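Local coordinates for protein glucuronan lyase A (Trichoderma reesei, PDB 2ZZJ) that probably cleaves the uronic acid polymer beta-1,4-glucuronan at internal linkages, as a calcium-containing polysaccharide lyase of family 20 with a beta-jelly-roll fold, at residues R17-Q21 against Y48-Y52; T41-T45 against W204-M210; F72-E78 against A148-V154; Q91-N95 against D105-S109; Y120-V124 against R135-T139. One frame throughout, in Å; residues are numbered along the deposited sequence.

Overall arrangement
Following the chain of this beta-jelly roll from the N terminus, contact 1 is the first to close, tying the end of strand 15-18 to the loop that leads into strand 53-63. Contact 2 opens at 41-45, inside the loop of contact 1, and closes only at 204-210, so the two cross; they also touch, through N20 with T45 and E19 with Q42. Within the long span of contact 2, contact 3 pairs strands 66-76 and 152-160 of one sheet. Between its segments lie two hairpins in series, contact 4 (86-95 with 106-115) and contact 5 (118-126 with 135-145), side by side in the other sheet and bridged by R122.

Contact 1: R17-Q21 against Y48-Y52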
# COMPACT_ATOMS: atom_id res chain seq x y z
N ARG A 17 -0.98 13.31 -2.49
CA ARG A 17 0.16 13.38 -3.43
C ARG A 17 -0.38 13.06 -4.81
O ARG A 17 -0.94 11.99 -5.01
CB ARG A 17 1.23 12.39 -3.00
CG ARG A 17 2.50 12.32 -3.86
CD ARG A 17 3.55 11.31 -3.31
NE ARG A 17 3.98 11.66 -1.96
CZ ARG A 17 3.44 11.20 -0.82
NH1 ARG A 17 2.46 10.26 -0.83
NH2 ARG A 17 3.89 11.68 0.34
N LYS A 18 -0.26 14.01 -5.75
CA LYS A 18 -0.72 13.83 -7.13
C LYS A 18 0.44 14.19 -8.03
O LYS A 18 0.46 15.28 -8.60
CB LYS A 18 -1.86 14.78 -7.47
CG LYS A 18 -3.03 14.86 -6.52
CD LYS A 18 -3.67 16.24 -6.67
CE LYS A 18 -4.23 16.73 -5.35
NZ LYS A 18 -3.81 18.15 -5.00
N GLU A 19 1.39 13.28 -8.16
CA GLU A 19 2.63 13.52 -8.89
C GLU A 19 2.39 13.62 -10.40
O GLU A 19 1.62 12.83 -10.99
CB GLU A 19 3.60 12.40 -8.53
CG GLU A 19 5.03 12.76 -8.43
CD GLU A 19 5.86 11.69 -7.73
OE1 GLU A 19 7.05 11.98 -7.38
OE2 GLU A 19 5.36 10.57 -7.52
N ASN A 20 3.05 14.58 -11.06
CA ASN A 20 2.98 14.70 -12.53
C ASN A 20 1.55 14.96 -13.00
O ASN A 20 0.94 15.93 -12.59
CB ASN A 20 3.63 13.46 -13.19
CG ASN A 20 3.85 13.62 -14.69
OD1 ASN A 20 3.99 12.61 -15.40
ND2 ASN A 20 3.87 14.85 -15.18
N GLN A 21 0.99 14.09 -13.84
CA GLN A 21 -0.39 14.25 -14.28
C GLN A 21 -1.41 13.48 -13.42
O GLN A 21 -2.58 13.40 -13.78
CB GLN A 21 -0.55 13.87 -15.75
CG GLN A 21 0.07 14.91 -16.72
CD GLN A 21 -0.18 14.63 -18.21
OE1 GLN A 21 -1.19 14.02 -18.59
NE2 GLN A 21 0.75 15.08 -19.05
N TYR A 48 9.50 11.88 -19.21
CA TYR A 48 9.54 12.22 -17.78
C TYR A 48 10.42 11.23 -17.04
O TYR A 48 10.36 10.01 -17.29
CB TYR A 48 8.09 12.26 -17.27
CG TYR A 48 7.83 12.39 -15.78
CD1 TYR A 48 7.99 13.61 -15.12
CD2 TYR A 48 7.33 11.31 -15.04
CE1 TYR A 48 7.69 13.75 -13.76
CE2 TYR A 48 7.02 11.43 -13.68
CZ TYR A 48 7.21 12.66 -13.04
OH TYR A 48 6.92 12.79 -11.70
N THR A 49 11.29 11.74 -16.16
CA THR A 49 12.23 10.89 -15.44
C THR A 49 11.85 10.73 -13.97
O THR A 49 12.56 10.04 -13.24
CB THR A 49 13.67 11.44 -15.50
OG1 THR A 49 13.67 12.80 -15.07
CG2 THR A 49 14.21 11.38 -16.93
N GLY A 50 10.77 11.38 -13.55
CA GLY A 50 10.29 11.31 -12.15
C GLY A 50 9.35 10.14 -11.85
O GLY A 50 9.27 9.17 -12.61
N ARG A 51 8.63 10.24 -10.73
CA ARG A 51 7.81 9.11 -10.25
C ARG A 51 6.33 9.39 -10.38
O ARG A 51 5.93 10.50 -10.75
CB ARG A 51 8.23 8.69 -8.83
CG ARG A 51 9.58 7.98 -8.82
CD ARG A 51 10.01 7.51 -7.45
NE ARG A 51 11.31 6.83 -7.44
CZ ARG A 51 12.49 7.46 -7.40
NH1 ARG A 51 12.53 8.79 -7.35
NH2 ARG A 51 13.63 6.77 -7.37
N TYR A 52 5.51 8.37 -10.14
CA TYR A 52 4.11 8.41 -10.52
C TYR A 52 3.24 7.97 -9.34
O TYR A 52 2.56 6.95 -9.40
CB TYR A 52 3.90 7.43 -11.68
CG TYR A 52 4.47 7.84 -13.04
CD1 TYR A 52 3.73 8.63 -13.92
CD2 TYR A 52 5.72 7.35 -13.47
CE1 TYR A 52 4.24 8.96 -15.21
CE2 TYR A 52 6.23 7.68 -14.75
CZ TYR A 52 5.49 8.48 -15.60
OH TYR A 52 5.98 8.78 -16.86
O HOH W 1 9.18 12.51 -8.80
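N20 lays its amide end over one face of the Y48 ring, with N20 OD1 3.6 Å from Y48 CD2 and 3.7 Å from Y52 CE1. The hydrogen bond of that oxygen goes to T45 OG1, so towards these two rings the amide offers packing. E19 reaches the same loop where strand 15-18 leaves its partner strand 53-63, R17 and E19 bonding through the backbone to E55 and H53. E19 CG lies 3.8 Å from Y48 OH, and E19 OE2 is 3.2 Å from R51 C. OE2 takes its hydrogen bond from H53 ND1, while E19 OE1 accepts from water 1 at 2.6 Å, and that water accepts from R51 N at 3.0 Å. The loop fastens itself through Y48 OH, which donates to R51 O at 2.7 Å, closing the turn over T49 and G50. No direct hydrogen bond joins 17-21 to 48-52; the polar groups are served by water or by neighbouring residues, which implies a surface junction held by packing and a water bridge.

Contact 2: T41-T45 against W204-M210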
# COMPACT_ATOMS: atom_id res chain seq x y z
N THR A 41 -5.81 8.35 -10.16
CA THR A 41 -5.36 8.08 -11.55
C THR A 41 -3.91 8.45 -11.76
O THR A 41 -3.36 9.35 -11.05
CB THR A 41 -6.27 8.76 -12.63
OG1 THR A 41 -5.88 10.13 -12.80
CG2 THR A 41 -7.73 8.66 -12.24
N GLN A 42 -3.26 7.76 -12.69
CA GLN A 42 -1.92 8.13 -13.13
C GLN A 42 -1.82 8.00 -14.65
O GLN A 42 -2.51 7.17 -15.26
CB GLN A 42 -0.83 7.28 -12.47
CG GLN A 42 -0.32 7.88 -11.13
CD GLN A 42 0.45 9.19 -11.40
OE1 GLN A 42 0.89 9.43 -12.53
NE2 GLN A 42 0.59 10.04 -10.37
N THR A 43 -0.98 8.83 -15.27
CA THR A 43 -0.89 8.88 -16.73
C THR A 43 0.56 8.82 -17.12
O THR A 43 1.38 9.63 -16.65
CB THR A 43 -1.53 10.18 -17.30
OG1 THR A 43 -2.91 10.26 -16.96
CG2 THR A 43 -1.40 10.24 -18.85
N TYR A 44 0.91 7.84 -17.95
CA TYR A 44 2.29 7.68 -18.37
C TYR A 44 2.61 8.84 -19.33
O TYR A 44 1.77 9.20 -20.14
CB TYR A 44 2.49 6.34 -19.11
CG TYR A 44 3.95 6.07 -19.45
CD1 TYR A 44 4.90 5.83 -18.44
CD2 TYR A 44 4.40 6.08 -20.78
CE1 TYR A 44 6.25 5.60 -18.76
CE2 TYR A 44 5.74 5.86 -21.10
CZ TYR A 44 6.66 5.63 -20.10
OH TYR A 44 7.99 5.41 -20.41
N THR A 45 3.82 9.40 -19.20
CA THR A 45 4.24 10.56 -20.04
C THR A 45 5.68 10.29 -20.49
O THR A 45 6.63 10.45 -19.72
CB THR A 45 4.16 11.92 -19.28
OG1 THR A 45 5.00 11.85 -18.12
CG2 THR A 45 2.74 12.26 -18.83
N TRP A 204 6.86 1.97 -14.03
CA TRP A 204 7.00 2.93 -15.11
C TRP A 204 8.33 3.68 -14.96
O TRP A 204 9.08 3.82 -15.94
CB TRP A 204 5.84 3.95 -15.12
CG TRP A 204 4.53 3.44 -15.60
CD1 TRP A 204 4.26 2.20 -16.14
CD2 TRP A 204 3.29 4.17 -15.66
NE1 TRP A 204 2.94 2.12 -16.51
CE2 TRP A 204 2.32 3.31 -16.22
CE3 TRP A 204 2.90 5.46 -15.26
CZ2 TRP A 204 0.99 3.68 -16.40
CZ3 TRP A 204 1.56 5.84 -15.44
CH2 TRP A 204 0.62 4.94 -16.01
N HIS A 205 8.64 4.12 -13.75
CA HIS A 205 9.91 4.79 -13.49
C HIS A 205 11.06 3.78 -13.37
O HIS A 205 12.06 3.91 -14.07
CB HIS A 205 9.82 5.66 -12.23
CG HIS A 205 11.15 6.08 -11.70
ND1 HIS A 205 11.93 5.26 -10.91
CD2 HIS A 205 11.85 7.23 -11.86
CE1 HIS A 205 13.05 5.90 -10.60
NE2 HIS A 205 13.02 7.09 -11.17
N ASP A 206 10.91 2.79 -12.50
CA ASP A 206 11.98 1.84 -12.22
C ASP A 206 12.47 1.13 -13.49
O ASP A 206 13.67 0.84 -13.60
CB ASP A 206 11.55 0.80 -11.18
CG ASP A 206 11.14 1.43 -9.84
OD1 ASP A 206 11.36 2.64 -9.60
OD2 ASP A 206 10.59 0.69 -8.99
N ASP A 207 11.58 0.88 -14.44
CA ASP A 207 11.93 0.06 -15.60
C ASP A 207 12.40 0.90 -16.79
O ASP A 207 13.01 0.36 -17.72
CB ASP A 207 10.77 -0.82 -16.05
CG ASP A 207 10.43 -1.91 -15.05
OD1 ASP A 207 11.13 -2.10 -14.03
OD2 ASP A 207 9.42 -2.60 -15.33
N GLY A 208 12.08 2.18 -16.77
CA GLY A 208 12.42 3.09 -17.86
C GLY A 208 11.43 3.09 -19.01
O GLY A 208 11.67 3.75 -20.03
N HIS A 209 10.33 2.36 -18.88
CA HIS A 209 9.32 2.27 -19.94
C HIS A 209 8.06 1.66 -19.35
O HIS A 209 8.10 1.09 -18.25
CB HIS A 209 9.80 1.37 -21.09
CG HIS A 209 10.04 -0.04 -20.67
ND1 HIS A 209 11.19 -0.44 -20.02
CD2 HIS A 209 9.25 -1.14 -20.74
CE1 HIS A 209 11.11 -1.73 -19.73
NE2 HIS A 209 9.94 -2.17 -20.15
N MET A 210 6.98 1.77 -20.12
CA MET A 210 5.71 1.18 -19.80
C MET A 210 5.43 -0.01 -20.72
O MET A 210 5.54 0.10 -21.94
CB MET A 210 4.61 2.21 -19.97
CG MET A 210 3.23 1.60 -19.96
SD MET A 210 1.91 2.72 -20.41
CE MET A 210 2.19 2.99 -22.15
O HOH W 2 9.64 5.59 -18.27
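Aromatic packing comes first. Y44, just past the end of strand 37-43, sets its ring edge toward the face of W204 in a T-shaped pair, the Y44 and W204 five-membered ring centroids 5.0 Å apart and the planes at 72°. Two CH-pi contacts reinforce it: Y44 CB sits 3.8 Å from the centroid of the W204 six-membered ring, almost on its normal, and M210 CB lies 3.7 Å from the Y44 ring centroid, over the face. A Met-aromatic contact adds M210 SD at 4.7 Å from the Y44 ring centroid, obliquely. The edge of the indole meets the strand, with Q42 O 3.9 Å from W204 CH2. The polar link is water 2, bonded to Y44 OH at 2.7 Å and donating to W204 O at 3.0 Å. G208, with positive phi, leaves the helix and lets the chain turn so that M210 comes back over Y44. W204 NE1 is bonded to Y87 OH, and Y52 meets the same indole edge-to-face. Without a direct hydrogen bond, the short helix that follows strand 199-200 of one sheet is held against the end of strand 37-43 of the other by ring and methionine packing plus one bridging water.

Contact 3: F72-E78 against A148-V154; sequences FAFRLSE and AGAWHRV
Four backbone hydrogen bonds pair the strands: F72 N to V154 O (3.0 Å), V154 N to F72 O (2.9 Å), F74 N to H152 O (2.9 Å) and H152 N to F74 O (2.7 Å). Residues 72-76 and 152-154 are extended (phi -84 to -158°, psi 126 to 161°). The register is antiparallel, with F72-V154 and F74-H152 hydrogen-bonded and A73-R153 the non-hydrogen-bonded pair between them; the segment axes run at 144° and approach to 4.7 Å. Beyond the ladder, G149 N donates to L76 O at 2.9 Å, G149 having phi/psi 69/16 and its CA 3.5 Å from E78 CA. Water 5 links L76 N (2.8 Å) to A150 O (2.7 Å), while two more waters join the R75 guanidinium to G149 O. R75 is extended (t, t, t), its CB 3.8 Å from the centroid of the W151 six-membered ring, over the face; W151 has chi1 -76° and chi2 99°. R75 and E78 N also bind a citrate, probably from the crystallisation liquor. On the other face F72 and F74 are p rotamers. V154 CB covers the F72 ring at 4.0 Å from its centroid, and V154 CG2 meets F74 CE2 at 3.7 Å. F72 and F74 pack on A90 and I89 of strand 86-95, inside the jelly-roll sandwich. Strand 66-76 is flanked by 216-227, which carries calcium ligand D222, and strand 152-160 by 166-172.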
# COMPACT_ATOMS: atom_id res chain seq x y z
N PHE A 72 -8.70 -1.88 3.97
CA PHE A 72 -9.17 -0.93 2.94
C PHE A 72 -9.88 -1.67 1.84
O PHE A 72 -9.67 -2.90 1.67
CB PHE A 72 -8.06 -0.08 2.35
CG PHE A 72 -6.96 -0.87 1.68
CD1 PHE A 72 -6.93 -0.98 0.29
CD2 PHE A 72 -5.96 -1.49 2.44
CE1 PHE A 72 -5.89 -1.72 -0.36
CE2 PHE A 72 -4.93 -2.22 1.81
CZ PHE A 72 -4.91 -2.34 0.42
N ALA A 73 -10.74 -0.94 1.14
CA ALA A 73 -11.31 -1.52 -0.06
C ALA A 73 -10.66 -0.86 -1.27
O ALA A 73 -10.35 0.33 -1.24
CB ALA A 73 -12.82 -1.31 -0.09
N PHE A 74 -10.47 -1.61 -2.34
CA PHE A 74 -9.95 -1.04 -3.61
C PHE A 74 -10.60 -1.71 -4.81
O PHE A 74 -11.14 -2.81 -4.70
CB PHE A 74 -8.42 -1.11 -3.70
CG PHE A 74 -7.90 -2.47 -4.10
CD1 PHE A 74 -7.63 -2.76 -5.44
CD2 PHE A 74 -7.76 -3.49 -3.14
CE1 PHE A 74 -7.17 -4.05 -5.84
CE2 PHE A 74 -7.31 -4.81 -3.52
CZ PHE A 74 -7.02 -5.06 -4.87
N ARG A 75 -10.51 -1.04 -5.96
CA ARG A 75 -11.16 -1.48 -7.17
C ARG A 75 -10.32 -1.03 -8.34
O ARG A 75 -9.98 0.15 -8.46
CB ARG A 75 -12.54 -0.83 -7.25
CG ARG A 75 -13.33 -1.23 -8.50
CD ARG A 75 -14.56 -0.36 -8.59
NE ARG A 75 -15.45 -0.74 -9.69
CZ ARG A 75 -15.33 -0.28 -10.93
NH1 ARG A 75 -14.36 0.54 -11.24
NH2 ARG A 75 -16.20 -0.66 -11.86
N LEU A 76 -9.96 -1.98 -9.22
CA LEU A 76 -9.33 -1.60 -10.47
C LEU A 76 -10.41 -1.24 -11.48
O LEU A 76 -11.53 -1.78 -11.42
CB LEU A 76 -8.55 -2.76 -11.05
CG LEU A 76 -7.53 -3.45 -10.13
CD1 LEU A 76 -6.85 -4.64 -10.82
CD2 LEU A 76 -6.48 -2.44 -9.65
N SER A 77 -10.08 -0.38 -12.43
CA SER A 77 -11.02 -0.10 -13.54
C SER A 77 -11.50 -1.41 -14.19
O SER A 77 -10.78 -2.40 -14.27
CB SER A 77 -10.37 0.77 -14.62
OG SER A 77 -9.32 0.03 -15.22
N GLU A 78 -12.74 -1.41 -14.63
CA GLU A 78 -13.25 -2.60 -15.31
C GLU A 78 -12.39 -3.00 -16.54
O GLU A 78 -12.22 -4.18 -16.83
CB GLU A 78 -14.68 -2.35 -15.72
CG GLU A 78 -15.12 -3.44 -16.68
CD GLU A 78 -16.56 -3.37 -17.05
OE1 GLU A 78 -17.07 -4.46 -17.31
OE2 GLU A 78 -17.16 -2.25 -17.06
N ALA A 148 -10.75 -7.40 -12.21
CA ALA A 148 -10.98 -6.00 -12.51
C ALA A 148 -12.44 -5.60 -12.35
O ALA A 148 -13.34 -6.45 -12.47
CB ALA A 148 -10.49 -5.69 -13.96
N GLY A 149 -12.70 -4.32 -12.12
CA GLY A 149 -14.06 -3.79 -12.08
C GLY A 149 -14.92 -4.23 -10.91
O GLY A 149 -16.15 -4.01 -10.93
N ALA A 150 -14.28 -4.78 -9.87
CA ALA A 150 -14.96 -5.24 -8.67
C ALA A 150 -14.26 -4.72 -7.41
O ALA A 150 -13.03 -4.75 -7.34
CB ALA A 150 -14.96 -6.78 -8.65
N TRP A 151 -15.03 -4.32 -6.40
CA TRP A 151 -14.45 -3.92 -5.10
C TRP A 151 -13.86 -5.12 -4.38
O TRP A 151 -14.56 -6.15 -4.15
CB TRP A 151 -15.49 -3.26 -4.20
CG TRP A 151 -15.80 -1.86 -4.62
CD1 TRP A 151 -16.87 -1.43 -5.36
CD2 TRP A 151 -15.00 -0.73 -4.35
NE1 TRP A 151 -16.79 -0.07 -5.54
CE2 TRP A 151 -15.64 0.39 -4.92
CE3 TRP A 151 -13.77 -0.54 -3.68
CZ2 TRP A 151 -15.11 1.68 -4.84
CZ3 TRP A 151 -13.25 0.73 -3.59
CH2 TRP A 151 -13.92 1.83 -4.17
N HIS A 152 -12.59 -5.02 -4.02
CA HIS A 152 -11.91 -6.01 -3.19
C HIS A 152 -11.58 -5.43 -1.82
O HIS A 152 -11.47 -4.24 -1.70
CB HIS A 152 -10.63 -6.47 -3.87
CG HIS A 152 -10.90 -7.11 -5.20
ND1 HIS A 152 -11.60 -8.30 -5.32
CD2 HIS A 152 -10.57 -6.74 -6.46
CE1 HIS A 152 -11.70 -8.62 -6.60
NE2 HIS A 152 -11.06 -7.70 -7.31
N ARG A 153 -11.46 -6.29 -0.82
CA ARG A 153 -11.33 -5.86 0.54
C ARG A 153 -10.14 -6.56 1.14
O ARG A 153 -10.07 -7.80 1.14
CB ARG A 153 -12.61 -6.21 1.35
CG ARG A 153 -13.89 -5.48 0.88
CD ARG A 153 -14.63 -6.22 -0.26
NE ARG A 153 -15.09 -7.56 0.12
CZ ARG A 153 -15.33 -8.54 -0.77
NH1 ARG A 153 -15.16 -8.32 -2.09
NH2 ARG A 153 -15.73 -9.74 -0.35
N VAL A 154 -9.23 -5.76 1.69
CA VAL A 154 -7.93 -6.24 2.17
C VAL A 154 -7.87 -5.94 3.65
O VAL A 154 -8.21 -4.82 4.08
CB VAL A 154 -6.73 -5.54 1.45
CG1 VAL A 154 -5.39 -5.94 2.08
CG2 VAL A 154 -6.73 -5.83 -0.06
O HOH W 3 -17.83 -2.20 -8.84
O HOH W 4 -18.47 -2.40 -11.53
O HOH W 5 -10.98 -4.62 -9.03

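Contact 4: Q91-N95 against D105-S109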
# COMPACT_ATOMS: atom_id res chain seq x y z
N GLN A 91 1.23 1.29 0.70
CA GLN A 91 2.59 1.07 1.22
C GLN A 91 2.78 1.71 2.55
O GLN A 91 2.13 2.74 2.83
CB GLN A 91 3.64 1.61 0.25
CG GLN A 91 3.52 3.07 -0.14
CD GLN A 91 4.79 3.59 -0.84
OE1 GLN A 91 5.88 3.05 -0.65
NE2 GLN A 91 4.65 4.63 -1.66
N PHE A 92 3.66 1.11 3.34
CA PHE A 92 4.20 1.73 4.55
C PHE A 92 5.56 2.28 4.23
O PHE A 92 6.38 1.59 3.57
CB PHE A 92 4.31 0.71 5.66
CG PHE A 92 2.97 0.22 6.16
CD1 PHE A 92 2.32 0.90 7.20
CD2 PHE A 92 2.37 -0.90 5.60
CE1 PHE A 92 1.10 0.46 7.70
CE2 PHE A 92 1.12 -1.34 6.09
CZ PHE A 92 0.49 -0.64 7.13
N ILE A 93 5.81 3.50 4.69
CA ILE A 93 7.04 4.19 4.33
C ILE A 93 7.43 5.23 5.39
O ILE A 93 6.59 6.04 5.86
CB ILE A 93 6.93 4.79 2.89
CG1 ILE A 93 8.26 5.44 2.43
CG2 ILE A 93 5.72 5.76 2.76
CD1 ILE A 93 8.19 5.96 1.02
N ALA A 94 8.72 5.22 5.74
CA ALA A 94 9.28 6.17 6.70
C ALA A 94 10.40 6.97 6.06
O ALA A 94 11.17 6.43 5.26
CB ALA A 94 9.83 5.45 7.89
N ASN A 95 10.50 8.24 6.44
CA ASN A 95 11.68 9.02 6.16
C ASN A 95 12.61 8.88 7.36
O ASN A 95 12.21 9.12 8.51
CB ASN A 95 11.33 10.49 5.91
CG ASN A 95 12.53 11.32 5.48
OD1 ASN A 95 13.47 10.80 4.87
ND2 ASN A 95 12.49 12.59 5.77
N ASP A 105 16.72 8.82 1.92
CA ASP A 105 16.50 8.24 3.25
C ASP A 105 15.08 7.74 3.47
O ASP A 105 14.77 7.27 4.57
CB ASP A 105 16.95 9.19 4.38
CG ASP A 105 18.48 9.21 4.59
OD1 ASP A 105 19.00 10.32 4.81
OD2 ASP A 105 19.15 8.14 4.55
N TRP A 106 14.25 7.83 2.43
CA TRP A 106 12.91 7.24 2.47
C TRP A 106 13.03 5.77 2.24
O TRP A 106 13.66 5.35 1.26
CB TRP A 106 12.03 7.83 1.38
CG TRP A 106 11.63 9.21 1.64
CD1 TRP A 106 12.30 10.35 1.26
CD2 TRP A 106 10.47 9.65 2.36
NE1 TRP A 106 11.62 11.47 1.70
CE2 TRP A 106 10.49 11.07 2.37
CE3 TRP A 106 9.42 8.98 3.01
CZ2 TRP A 106 9.49 11.83 2.99
CZ3 TRP A 106 8.43 9.74 3.61
CH2 TRP A 106 8.47 11.15 3.60
N MET A 107 12.46 4.96 3.14
CA MET A 107 12.47 3.53 2.96
C MET A 107 11.06 2.98 3.08
O MET A 107 10.47 3.02 4.18
CB MET A 107 13.34 2.83 4.00
CG MET A 107 13.72 1.45 3.62
SD MET A 107 14.01 0.36 4.99
CE MET A 107 12.34 -0.05 5.52
N PRO A 108 10.50 2.49 1.97
CA PRO A 108 9.25 1.73 2.14
C PRO A 108 9.53 0.40 2.79
O PRO A 108 10.55 -0.26 2.48
CB PRO A 108 8.75 1.51 0.70
CG PRO A 108 9.99 1.66 -0.20
CD PRO A 108 10.93 2.61 0.56
N SER A 109 8.65 -0.03 3.68
CA SER A 109 8.77 -1.38 4.21
C SER A 109 7.78 -2.31 3.52
O SER A 109 8.04 -2.82 2.41
CB SER A 109 8.60 -1.39 5.75
OG SER A 109 7.39 -0.79 6.19
O HOH W 6 15.37 11.51 3.01
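This is an antiparallel strand pair, the part of the hairpin 86-95/106-115 next to its connecting loop, in one sheet. A94 and M107 form the hydrogen-bonded pair, A94 N to M107 O at 3.2 Å and M107 N to A94 O at 2.9 Å. I93-P108 and N95-W106 are the non-hydrogen-bonded pairs beside it. Proline fits at P108 because its nitrogen faces away from 91-95, so the ladder loses no donor; P108 CA instead approaches F92 O at 3.2 Å. S109 N also donates to F92 O, at 2.8 Å, and F92 bonds through its backbone to T110, consistent with a beta bulge in strand 106-115. In the jelly-roll sandwich, the F92 ring is buried among F195, Y70, W160 and Y62. On the face bearing I93, N95, W106 and P108, the indole lies across the strand: N95 CB is 3.5 Å from the centroid of the W106 six-membered ring, and I93 CG1 touches W106 CE3 at 3.8 Å near the ring plane. Q91 OE1 rests 3.5 Å from P108 CB, while its amide nitrogen bonds to E55. At the loop end, water 6 donates to N95 OD1 at 2.8 Å and accepts a weak bond from D105 N at 3.2 Å.

Contact 5: Y120-V124 against R135-T139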
# COMPACT_ATOMS: atom_id res chain seq x y z
N TYR A 120 0.42 -9.02 -4.72
CA TYR A 120 1.69 -9.30 -4.08
C TYR A 120 1.86 -8.47 -2.81
O TYR A 120 1.35 -7.34 -2.73
CB TYR A 120 2.81 -8.85 -5.01
CG TYR A 120 3.23 -9.84 -6.07
CD1 TYR A 120 4.58 -10.17 -6.22
CD2 TYR A 120 2.29 -10.41 -6.93
CE1 TYR A 120 5.00 -11.07 -7.19
CE2 TYR A 120 2.71 -11.33 -7.93
CZ TYR A 120 4.06 -11.64 -8.04
OH TYR A 120 4.49 -12.53 -9.02
N SER A 121 2.63 -8.96 -1.84
CA SER A 121 3.06 -8.07 -0.75
C SER A 121 4.46 -8.44 -0.34
O SER A 121 5.06 -9.33 -0.95
CB SER A 121 2.09 -8.08 0.45
OG SER A 121 2.41 -7.00 1.34
N ARG A 122 4.98 -7.75 0.66
CA ARG A 122 6.33 -8.03 1.15
C ARG A 122 6.47 -7.43 2.52
O ARG A 122 5.64 -6.63 2.92
CB ARG A 122 7.36 -7.36 0.24
CG ARG A 122 7.36 -5.87 0.34
CD ARG A 122 8.31 -5.22 -0.65
NE ARG A 122 8.85 -4.01 -0.07
CZ ARG A 122 9.88 -3.33 -0.56
NH1 ARG A 122 10.30 -2.23 0.04
NH2 ARG A 122 10.50 -3.75 -1.67
N TYR A 123 7.50 -7.84 3.25
CA TYR A 123 7.94 -7.10 4.40
C TYR A 123 9.46 -7.02 4.31
O TYR A 123 10.09 -7.77 3.53
CB TYR A 123 7.50 -7.75 5.72
CG TYR A 123 7.85 -9.22 5.87
CD1 TYR A 123 9.06 -9.64 6.46
CD2 TYR A 123 6.97 -10.20 5.45
CE1 TYR A 123 9.38 -11.01 6.60
CE2 TYR A 123 7.27 -11.56 5.58
CZ TYR A 123 8.49 -11.97 6.16
OH TYR A 123 8.76 -13.34 6.29
N VAL A 124 10.03 -6.10 5.08
CA VAL A 124 11.47 -5.82 5.10
C VAL A 124 11.99 -5.99 6.51
O VAL A 124 11.35 -5.56 7.47
CB VAL A 124 11.74 -4.39 4.58
CG1 VAL A 124 13.20 -4.05 4.59
CG2 VAL A 124 11.23 -4.26 3.14
N ARG A 135 19.91 -5.28 4.76
CA ARG A 135 18.45 -5.45 4.91
C ARG A 135 17.99 -6.56 3.98
O ARG A 135 18.63 -6.84 2.97
CB ARG A 135 17.72 -4.14 4.59
CG ARG A 135 17.46 -3.90 3.12
CD ARG A 135 16.43 -2.80 2.91
NE ARG A 135 16.45 -2.34 1.53
CZ ARG A 135 15.48 -1.64 0.95
NH1 ARG A 135 14.38 -1.32 1.64
NH2 ARG A 135 15.58 -1.27 -0.32
N ASN A 136 16.88 -7.21 4.34
CA ASN A 136 16.33 -8.32 3.59
C ASN A 136 14.89 -7.98 3.23
O ASN A 136 14.15 -7.45 4.05
CB ASN A 136 16.41 -9.61 4.44
CG ASN A 136 16.12 -10.88 3.64
OD1 ASN A 136 15.54 -11.83 4.18
ND2 ASN A 136 16.51 -10.90 2.37
N ILE A 137 14.51 -8.26 1.99
CA ILE A 137 13.15 -8.05 1.49
C ILE A 137 12.52 -9.42 1.24
O ILE A 137 13.00 -10.18 0.39
CB ILE A 137 13.13 -7.20 0.20
CG1 ILE A 137 13.81 -5.85 0.44
CG2 ILE A 137 11.70 -7.01 -0.32
CD1 ILE A 137 14.05 -4.99 -0.84
N VAL A 138 11.46 -9.74 1.98
CA VAL A 138 10.75 -11.01 1.77
C VAL A 138 9.49 -10.74 0.96
O VAL A 138 8.56 -10.12 1.47
CB VAL A 138 10.38 -11.68 3.10
CG1 VAL A 138 9.57 -12.94 2.85
CG2 VAL A 138 11.65 -12.00 3.94
N THR A 139 9.47 -11.19 -0.29
CA THR A 139 8.32 -11.01 -1.16
C THR A 139 7.40 -12.21 -1.06
O THR A 139 7.86 -13.36 -1.06
CB THR A 139 8.77 -10.78 -2.62
OG1 THR A 139 9.50 -9.56 -2.66
CG2 THR A 139 7.58 -10.67 -3.57
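Y123 and V138 satisfy each other's backbone: Y123 N donates to V138 O at 3.1 Å and V138 N to Y123 O at 2.9 Å, making them the hydrogen-bonded pair of this antiparallel hairpin. The ladder carries on to residues beyond the segments, S121 bonding to R140 and N136 to N125 through the backbone. At the non-hydrogen-bonded pairs R122-T139 and V124-I137, CA atoms approach carbonyls of adjoining residues as CA-H...O contacts: R122 CA to V138 O at 3.1 Å and V124 CA to N136 O at 3.3 Å. Side-chain donors look elsewhere: S121 OG is bonded to M111 O, R122 NE to S109 O with a weak bond from R122 NH1 to P108 O, and Y123 OH to E180. R135 is less well served. Its NH1 is buried here without a hydrogen-bonding partner, 4.5 Å from the like-charged R122 NH1, although the guanidinium makes a cation-pi contact with Y128. Packing fills in: V138 CB sits over the Y123 ring, 3.8 Å from its centroid, and R135 CD is 3.8 Å from V124 CG1. Strand 118-126 thus lies between strands 106-115 and 135-145, while S121 and Y123 meet F168 of strand 166-172 in the opposing sheet.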